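Local coordinates for gamma-glutamyl phosphate reductase (PDB 1VLU), which catalyses the NADPH-dependent reduction of L-gamma-glutamyl phosphate to glutamate semialdehyde and phosphate, the second step from glutamate toward proline, at residues 359-362 against 367-370; 381-386 against 390-395; 47-52 against 89-94. One frame throughout, in Å; residues are numbered along the deposited sequence.

Contact 1 (359-362 against 367-370); sequences QHIN and RHTD
A buried carboxylate faced by a methyl group sets this contact apart: CG2 of Ile361 lies 3.4 Å from OD2 of Asp370, apolar carbon against a polar oxygen. The setting is the parallel sheet of this aldehyde dehydrogenase-like chain, where helix 354-361 packs over strand 369-373, which follows it in the chain through a short loop. Because CG2 stands anti to its own backbone N (chi1 of -72° for CG1), the methyl branch is put against the carboxylate, while CD1 passes 4.2 Å from CB of Asp370; the two side chains run past each other in opposite senses. Polar partners hold both carboxylate oxygens, which probably makes this neighbour acceptable. His368, two residues back on the same segment, sends ND1 to OD2 of Asp370 at 2.9 Å, using the syn side of the acid with the oxygen nearly in the imidazole plane, although the N-H...O angle of 137° is well short of straight. Ser389 OG also bonds OD2, and the backbone N of Ser243, on the adjacent strand 242-246, bonds OD1. Two bonds on OD2 and one on OD1 thus fix the rotation of the buried carboxylate and probably favour its charged form. An alanine at Asp370 would remove this acceptor, and is likely to leave His368 ND1 and Ser389 OG without their mate and open a gap beside CG2 of Ile361. The helix end also touches the imidazole, with Ile361 O at 3.9 Å from His368 CE1, oblique to the ring.

Contact 2 (381-386 against 390-395); sequences EKFMKG and SGVYWN
Val392 sets one methyl, CG2, between two side chains of the helix: CG of Met384 lies 3.6 Å from it, and CE2 of Phe383 3.7 Å. That methyl is anti to the valine's backbone N, which leaves CG1 (chi1 53°) between the backbone N and the carbonyl carbon, 4.0 Å from Met384 CG. Phe383 offers the edge of its ring, so CG2 sits near the ring plane instead of over a face. Met384, present as selenomethionine, has CG beside the backbone N, anti to the carbonyl carbon, extends through chi2, then bends at chi3 (-68°), a kink that carries CE round to Trp394. Helix 377-386 is the connecting helix of a beta-alpha-beta crossover in which strands 369-373 and 391-393 lie side by side in the parallel sheet, and these side chains fill the layer between helix and second strand. Trp394 has CG anti to its backbone N (chi1 173°), which puts CE3 3.8 Å from Met384 CE, while SE rests 4.0 Å from Trp394 CB, the two side chains crossing at about a right angle. The indole NE1 is held by Thr374 O, just beyond the first strand. Glu381 brings OE2 to 4.4 Å from Trp394 CZ3, with its charge paired to Arg438 of the second subunit, whose strand also continues the sheet alongside residues 391-394.

Contact 3 (47-52 against 89-94); sequences DALKAN and EVMLQG
Leu92 reaches across with both methyls at once, each meeting a different residue of the facing helix: CD2 lies 3.8 Å from CB of Leu49, and CD1 lies 4.0 Å from CB of Lys50. The two elements form an antiparallel helix pair, in which helix 35-51 and helix 87-100 run in nearly opposite directions (163° between the two short segments) with their axes 10.5 Å apart at closest approach. Leu92 is turned toward its partner and straddles the step from Leu49 to Lys50, since CD2 also comes within 4.1 Å of the backbone N of Lys50. Leu49 also uses its end methyl CD1, which meets CE of Met91 at 4.1 Å. Met91, deposited as selenomethionine, starts out with CG anti to its backbone N (chi1 -176°) and bends at chi3, and so CE is brought back to the leucine, the two chains crossing at about a right angle. Only the base of Lys50 takes part; its chain then bends twice and leads away from the facing helix.

Outside this first layer, helix 164-185 lends further packing, with Met170 on Met91 and Ile173 and Thr177 on Ala48. A polar tie complements the apolar one, as Leu92 O accepts a hydrogen bond from ND1 of His46, one turn before Lys50 on the facing helix. The end of helix 35-51 is fastened by its own side chain: Asn52 occupies the N-cap position of the following helix 53-69, yet it makes no capping bond there and turns back instead. Its ND2 gives a 2.7 Å bond to Ala48 O, almost straight at 173°, with the oxygen in the plane of the Asn52 amide.

Overall arrangement
Contacts 1 and 2 are one continuous piece of architecture, their centres about 10 Å apart. Strands 369-373 and 391-393 are neighbours in the parallel sheet, and the joint is made by backbone: Asp370 O to Tyr393 N at 2.8 Å and Asp370 N to Gly391 O at 3.1 Å, both probable hydrogen bonds. The helices meet as well, Ile361 CD1 lying 3.4 Å from Phe383 CZ. Contact 3 stands apart on the opposite side of the chain's centre, with nearest atoms about 33 Å from contact 1 and about 38 Å from contact 2. Contacts 1 and 2 thus share a sheet and packed helices, whereas contact 3 joins two helices and touches neither.

Contact 1 (359-362 against 367-370)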
loop_
_atom_site.group_PDB
_atom_site.type_symbol
_atom_site.label_atom_id
_atom_site.label_comp_id
_atom_site.label_asym_id
_atom_site.label_seq_id
_atom_site.Cartn_x
_atom_site.Cartn_y
_atom_site.Cartn_z
ATOM N N GLN A 359 6.753 20.292 9.074
ATOM C CA GLN A 359 6.414 19.248 10.043
ATOM C C GLN A 359 4.954 18.849 9.954
ATOM O O GLN A 359 4.653 17.663 9.925
ATOM C CB GLN A 359 6.781 19.658 11.482
ATOM C CG GLN A 359 8.274 19.535 11.782
ATOM C CD GLN A 359 8.695 20.131 13.139
ATOM O OE1 GLN A 359 7.996 20.983 13.721
ATOM N NE2 GLN A 359 9.857 19.695 13.636
ATOM N N HIS A 360 4.058 19.828 9.897
ATOM C CA HIS A 360 2.622 19.560 9.769
ATOM C C HIS A 360 2.302 18.768 8.504
ATOM O O HIS A 360 1.538 17.819 8.544
ATOM C CB HIS A 360 1.822 20.866 9.709
ATOM C CG HIS A 360 1.471 21.447 11.042
ATOM N ND1 HIS A 360 2.045 22.607 11.521
ATOM C CD2 HIS A 360 0.571 21.059 11.975
ATOM C CE1 HIS A 360 1.530 22.895 12.703
ATOM N NE2 HIS A 360 0.632 21.974 13.000
ATOM N N ILE A 361 2.880 19.196 7.384
ATOM C CA ILE A 361 2.647 18.598 6.066
ATOM C C ILE A 361 3.155 17.162 6.003
ATOM O O ILE A 361 2.510 16.280 5.426
ATOM C CB ILE A 361 3.264 19.464 4.950
ATOM C CG1 ILE A 361 2.419 20.734 4.786
ATOM C CG2 ILE A 361 3.360 18.691 3.622
ATOM C CD1 ILE A 361 3.083 21.860 4.028
ATOM N N ASN A 362 4.304 16.939 6.627
ATOM C CA ASN A 362 4.945 15.636 6.616
ATOM C C ASN A 362 4.269 14.570 7.484
ATOM O O ASN A 362 4.731 13.439 7.514
ATOM C CB ASN A 362 6.425 15.795 6.968
ATOM C CG ASN A 362 7.215 16.397 5.836
ATOM O OD1 ASN A 362 6.673 16.666 4.763
ATOM N ND2 ASN A 362 8.501 16.601 6.054
ATOM N N ARG A 367 0.372 11.128 -1.456
ATOM C CA ARG A 367 -0.515 11.552 -2.548
ATOM C C ARG A 367 -1.208 12.860 -2.165
ATOM O O ARG A 367 -2.438 12.938 -2.112
ATOM C CB ARG A 367 -1.524 10.467 -2.957
ATOM N N HIS A 368 -0.400 13.882 -1.879
ATOM C CA HIS A 368 -0.907 15.239 -1.701
ATOM C C HIS A 368 0.039 16.276 -2.306
ATOM O O HIS A 368 1.250 16.066 -2.379
ATOM C CB HIS A 368 -1.196 15.546 -0.227
ATOM C CG HIS A 368 -0.037 15.293 0.679
ATOM N ND1 HIS A 368 1.021 16.168 0.793
ATOM C CD2 HIS A 368 0.239 14.257 1.506
ATOM C CE1 HIS A 368 1.908 15.673 1.637
ATOM N NE2 HIS A 368 1.456 14.516 2.087
ATOM N N THR A 369 -0.535 17.383 -2.763
ATOM C CA THR A 369 0.252 18.530 -3.180
ATOM C C THR A 369 0.176 19.618 -2.115
ATOM O O THR A 369 -0.768 19.657 -1.324
ATOM C CB THR A 369 -0.230 19.101 -4.510
ATOM O OG1 THR A 369 -1.648 19.277 -4.449
ATOM C CG2 THR A 369 0.120 18.154 -5.652
ATOM N N ASP A 370 1.175 20.497 -2.107
ATOM C CA ASP A 370 1.279 21.543 -1.099
ATOM C C ASP A 370 1.801 22.842 -1.668
ATOM O O ASP A 370 2.600 22.830 -2.588
ATOM C CB ASP A 370 2.178 21.072 0.040
ATOM C CG ASP A 370 1.670 19.800 0.666
ATOM O OD1 ASP A 370 0.624 19.848 1.355
ATOM O OD2 ASP A 370 2.298 18.744 0.445
#

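Contact 2 (381-386 against 390-395)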
loop_
_atom_site.group_PDB
_atom_site.type_symbol
_atom_site.label_atom_id
_atom_site.label_comp_id
_atom_site.label_asym_id
_atom_site.label_seq_id
_atom_site.Cartn_x
_atom_site.Cartn_y
_atom_site.Cartn_z
ATOM N N GLU A 381 12.354 28.004 -0.815
ATOM C CA GLU A 381 13.294 26.952 -1.180
ATOM C C GLU A 381 13.416 25.906 -0.072
ATOM O O GLU A 381 13.522 24.708 -0.337
ATOM C CB GLU A 381 14.682 27.531 -1.522
ATOM C CG GLU A 381 14.729 28.440 -2.790
ATOM C CD GLU A 381 14.403 27.730 -4.131
ATOM O OE1 GLU A 381 14.259 26.483 -4.177
ATOM O OE2 GLU A 381 14.304 28.437 -5.160
ATOM N N LYS A 382 13.403 26.378 1.169
ATOM C CA LYS A 382 13.425 25.509 2.329
ATOM C C LYS A 382 12.165 24.625 2.366
ATOM O O LYS A 382 12.243 23.419 2.562
ATOM C CB LYS A 382 13.580 26.359 3.594
ATOM C CG LYS A 382 13.642 25.562 4.858
ATOM C CD LYS A 382 13.952 26.447 6.046
ATOM C CE LYS A 382 14.314 25.573 7.235
ATOM N NZ LYS A 382 14.977 26.327 8.340
ATOM N N PHE A 383 11.012 25.238 2.136
ATOM C CA PHE A 383 9.733 24.529 2.075
ATOM C C PHE A 383 9.767 23.449 0.998
ATOM O O PHE A 383 9.430 22.299 1.265
ATOM C CB PHE A 383 8.628 25.554 1.797
ATOM C CG PHE A 383 7.221 25.012 1.858
ATOM C CD1 PHE A 383 6.524 24.991 3.060
ATOM C CD2 PHE A 383 6.569 24.586 0.692
ATOM C CE1 PHE A 383 5.210 24.541 3.120
ATOM C CE2 PHE A 383 5.250 24.128 0.737
ATOM C CZ PHE A 383 4.561 24.123 1.951
HETATM N N MSE A 384 10.193 23.813 -0.212
HETATM C CA MSE A 384 10.206 22.873 -1.332
HETATM C C MSE A 384 11.209 21.735 -1.152
HETATM O O MSE A 384 10.929 20.605 -1.533
HETATM C CB MSE A 384 10.381 23.597 -2.658
HETATM C CG MSE A 384 9.157 24.462 -3.010
HETATM SE SE MSE A 384 9.314 25.354 -4.749
HETATM C CE MSE A 384 10.819 26.635 -4.289
ATOM N N LYS A 385 12.349 22.014 -0.535
ATOM C CA LYS A 385 13.297 20.954 -0.215
ATOM C C LYS A 385 12.803 20.070 0.962
ATOM O O LYS A 385 13.182 18.907 1.068
ATOM C CB LYS A 385 14.692 21.540 0.054
ATOM C CG LYS A 385 15.826 20.533 -0.064
ATOM C CD LYS A 385 17.202 21.225 -0.184
ATOM N N GLY A 386 11.932 20.607 1.816
ATOM C CA GLY A 386 11.633 19.971 3.092
ATOM C C GLY A 386 10.420 19.071 3.113
ATOM O O GLY A 386 10.383 18.102 3.870
ATOM N N SER A 390 4.260 14.946 -3.575
ATOM C CA SER A 390 4.350 14.663 -5.011
ATOM C C SER A 390 4.666 15.956 -5.750
ATOM O O SER A 390 5.544 16.007 -6.614
ATOM C CB SER A 390 3.008 14.129 -5.550
ATOM O OG SER A 390 2.217 13.546 -4.525
ATOM N N GLY A 391 3.922 16.998 -5.394
ATOM C CA GLY A 391 3.971 18.255 -6.097
ATOM C C GLY A 391 3.922 19.371 -5.103
ATOM O O GLY A 391 3.154 19.332 -4.147
ATOM N N VAL A 392 4.749 20.379 -5.334
ATOM C CA VAL A 392 4.791 21.545 -4.464
ATOM C C VAL A 392 4.755 22.854 -5.278
ATOM O O VAL A 392 5.407 22.960 -6.305
ATOM C CB VAL A 392 5.986 21.452 -3.493
ATOM C CG1 VAL A 392 7.271 21.199 -4.239
ATOM C CG2 VAL A 392 6.065 22.698 -2.609
ATOM N N TYR A 393 3.953 23.815 -4.814
ATOM C CA TYR A 393 3.657 25.055 -5.526
ATOM C C TYR A 393 4.190 26.218 -4.723
ATOM O O TYR A 393 4.032 26.259 -3.514
ATOM C CB TYR A 393 2.143 25.245 -5.722
ATOM C CG TYR A 393 1.480 24.172 -6.558
ATOM C CD1 TYR A 393 1.311 22.878 -6.063
ATOM C CD2 TYR A 393 1.018 24.451 -7.842
ATOM C CE1 TYR A 393 0.719 21.880 -6.830
ATOM C CE2 TYR A 393 0.411 23.470 -8.611
ATOM C CZ TYR A 393 0.270 22.185 -8.100
ATOM O OH TYR A 393 -0.322 21.202 -8.864
ATOM N N TRP A 394 4.849 27.144 -5.405
ATOM C CA TRP A 394 5.281 28.397 -4.805
ATOM C C TRP A 394 4.648 29.571 -5.539
ATOM O O TRP A 394 4.987 29.839 -6.690
ATOM C CB TRP A 394 6.808 28.507 -4.803
ATOM C CG TRP A 394 7.312 29.843 -4.344
ATOM C CD1 TRP A 394 6.681 30.712 -3.502
ATOM C CD2 TRP A 394 8.566 30.448 -4.675
ATOM N NE1 TRP A 394 7.450 31.826 -3.303
ATOM C CE2 TRP A 394 8.615 31.693 -4.010
ATOM C CE3 TRP A 394 9.654 30.060 -5.471
ATOM C CZ2 TRP A 394 9.709 32.559 -4.115
ATOM C CZ3 TRP A 394 10.749 30.915 -5.568
ATOM C CH2 TRP A 394 10.764 32.153 -4.893
ATOM N N ASN A 395 3.737 30.264 -4.846
ATOM C CA ASN A 395 2.929 31.358 -5.403
ATOM C C ASN A 395 2.072 30.970 -6.618
ATOM O O ASN A 395 1.927 31.760 -7.542
ATOM C CB ASN A 395 3.788 32.592 -5.724
ATOM C CG ASN A 395 4.313 33.289 -4.480
ATOM O OD1 ASN A 395 3.713 33.224 -3.403
ATOM N ND2 ASN A 395 5.439 33.971 -4.629
#

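Contact 3 (47-52 against 89-94)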
loop_
_atom_site.group_PDB
_atom_site.type_symbol
_atom_site.label_atom_id
_atom_site.label_comp_id
_atom_site.label_asym_id
_atom_site.label_seq_id
_atom_site.Cartn_x
_atom_site.Cartn_y
_atom_site.Cartn_z
ATOM N N ASP A 47 -35.885 -10.520 7.530
ATOM C CA ASP A 47 -36.941 -11.134 8.354
ATOM C C ASP A 47 -36.553 -11.133 9.830
ATOM O O ASP A 47 -37.363 -10.796 10.700
ATOM C CB ASP A 47 -37.227 -12.564 7.879
ATOM C CG ASP A 47 -37.873 -12.616 6.480
ATOM O OD1 ASP A 47 -38.206 -11.551 5.901
ATOM O OD2 ASP A 47 -38.049 -13.747 5.957
ATOM N N ALA A 48 -35.307 -11.500 10.105
ATOM C CA ALA A 48 -34.806 -11.528 11.468
ATOM C C ALA A 48 -34.803 -10.133 12.104
ATOM O O ALA A 48 -35.126 -9.992 13.275
ATOM C CB ALA A 48 -33.422 -12.144 11.510
ATOM N N LEU A 49 -34.444 -9.106 11.329
ATOM C CA LEU A 49 -34.446 -7.728 11.838
ATOM C C LEU A 49 -35.859 -7.209 12.090
ATOM O O LEU A 49 -36.100 -6.482 13.056
ATOM C CB LEU A 49 -33.693 -6.783 10.897
ATOM C CG LEU A 49 -32.177 -6.973 10.849
ATOM C CD1 LEU A 49 -31.632 -6.217 9.674
ATOM C CD2 LEU A 49 -31.497 -6.552 12.143
ATOM N N LYS A 50 -36.784 -7.577 11.213
ATOM C CA LYS A 50 -38.176 -7.191 11.367
ATOM C C LYS A 50 -38.773 -7.892 12.595
ATOM O O LYS A 50 -39.362 -7.239 13.464
ATOM C CB LYS A 50 -38.948 -7.508 10.085
ATOM C CG LYS A 50 -40.406 -7.103 10.075
ATOM C CD LYS A 50 -40.999 -7.449 8.713
ATOM C CE LYS A 50 -42.389 -8.075 8.846
ATOM N NZ LYS A 50 -43.466 -7.090 9.126
ATOM N N ALA A 51 -38.578 -9.208 12.687
ATOM C CA ALA A 51 -39.089 -9.973 13.833
ATOM C C ALA A 51 -38.535 -9.478 15.162
ATOM O O ALA A 51 -39.167 -9.647 16.199
ATOM C CB ALA A 51 -38.813 -11.470 13.665
ATOM N N ASN A 52 -37.363 -8.854 15.137
ATOM C CA ASN A 52 -36.729 -8.368 16.370
ATOM C C ASN A 52 -36.737 -6.863 16.530
ATOM O O ASN A 52 -35.916 -6.323 17.268
ATOM C CB ASN A 52 -35.299 -8.883 16.448
ATOM C CG ASN A 52 -35.242 -10.360 16.737
ATOM O OD1 ASN A 52 -35.294 -10.761 17.895
ATOM N ND2 ASN A 52 -35.157 -11.185 15.684
ATOM N N GLU A 89 -38.395 1.232 8.564
ATOM C CA GLU A 89 -39.138 0.552 7.516
ATOM C C GLU A 89 -38.483 0.717 6.139
ATOM O O GLU A 89 -38.525 -0.189 5.310
ATOM C CB GLU A 89 -40.601 1.030 7.530
ATOM C CG GLU A 89 -41.430 0.533 8.758
ATOM C CD GLU A 89 -41.065 1.210 10.110
ATOM O OE1 GLU A 89 -40.636 2.393 10.116
ATOM O OE2 GLU A 89 -41.225 0.553 11.177
ATOM N N VAL A 90 -37.853 1.869 5.925
ATOM C CA VAL A 90 -37.067 2.167 4.724
ATOM C C VAL A 90 -35.773 1.333 4.673
ATOM O O VAL A 90 -35.437 0.741 3.635
ATOM C CB VAL A 90 -36.757 3.711 4.640
ATOM C CG1 VAL A 90 -35.605 4.034 3.670
ATOM C CG2 VAL A 90 -38.025 4.505 4.284
HETATM N N MSE A 91 -35.058 1.301 5.797
HETATM C CA MSE A 91 -33.890 0.448 5.980
HETATM C C MSE A 91 -34.201 -1.023 5.646
HETATM O O MSE A 91 -33.453 -1.658 4.921
HETATM C CB MSE A 91 -33.385 0.595 7.418
HETATM C CG MSE A 91 -32.105 -0.164 7.736
HETATM SE SE MSE A 91 -31.931 -0.731 9.641
HETATM C CE MSE A 91 -33.125 -2.353 9.535
ATOM N N LEU A 92 -35.313 -1.556 6.162
ATOM C CA LEU A 92 -35.708 -2.945 5.875
ATOM C C LEU A 92 -35.994 -3.155 4.401
ATOM O O LEU A 92 -35.595 -4.160 3.818
ATOM C CB LEU A 92 -36.937 -3.353 6.690
ATOM C CG LEU A 92 -36.793 -3.541 8.199
ATOM C CD1 LEU A 92 -38.153 -3.846 8.776
ATOM C CD2 LEU A 92 -35.798 -4.651 8.540
ATOM N N GLN A 93 -36.709 -2.194 3.823
ATOM C CA GLN A 93 -36.996 -2.134 2.394
ATOM C C GLN A 93 -35.727 -2.120 1.528
ATOM O O GLN A 93 -35.661 -2.784 0.489
ATOM C CB GLN A 93 -37.852 -0.886 2.114
ATOM C CG GLN A 93 -38.377 -0.767 0.686
ATOM C CD GLN A 93 -39.079 -2.028 0.231
ATOM O OE1 GLN A 93 -39.970 -2.527 0.906
ATOM N NE2 GLN A 93 -38.670 -2.555 -0.915
ATOM N N GLY A 94 -34.721 -1.361 1.957
ATOM C CA GLY A 94 -33.428 -1.320 1.269
ATOM C C GLY A 94 -32.713 -2.662 1.185
ATOM O O GLY A 94 -31.965 -2.912 0.239
#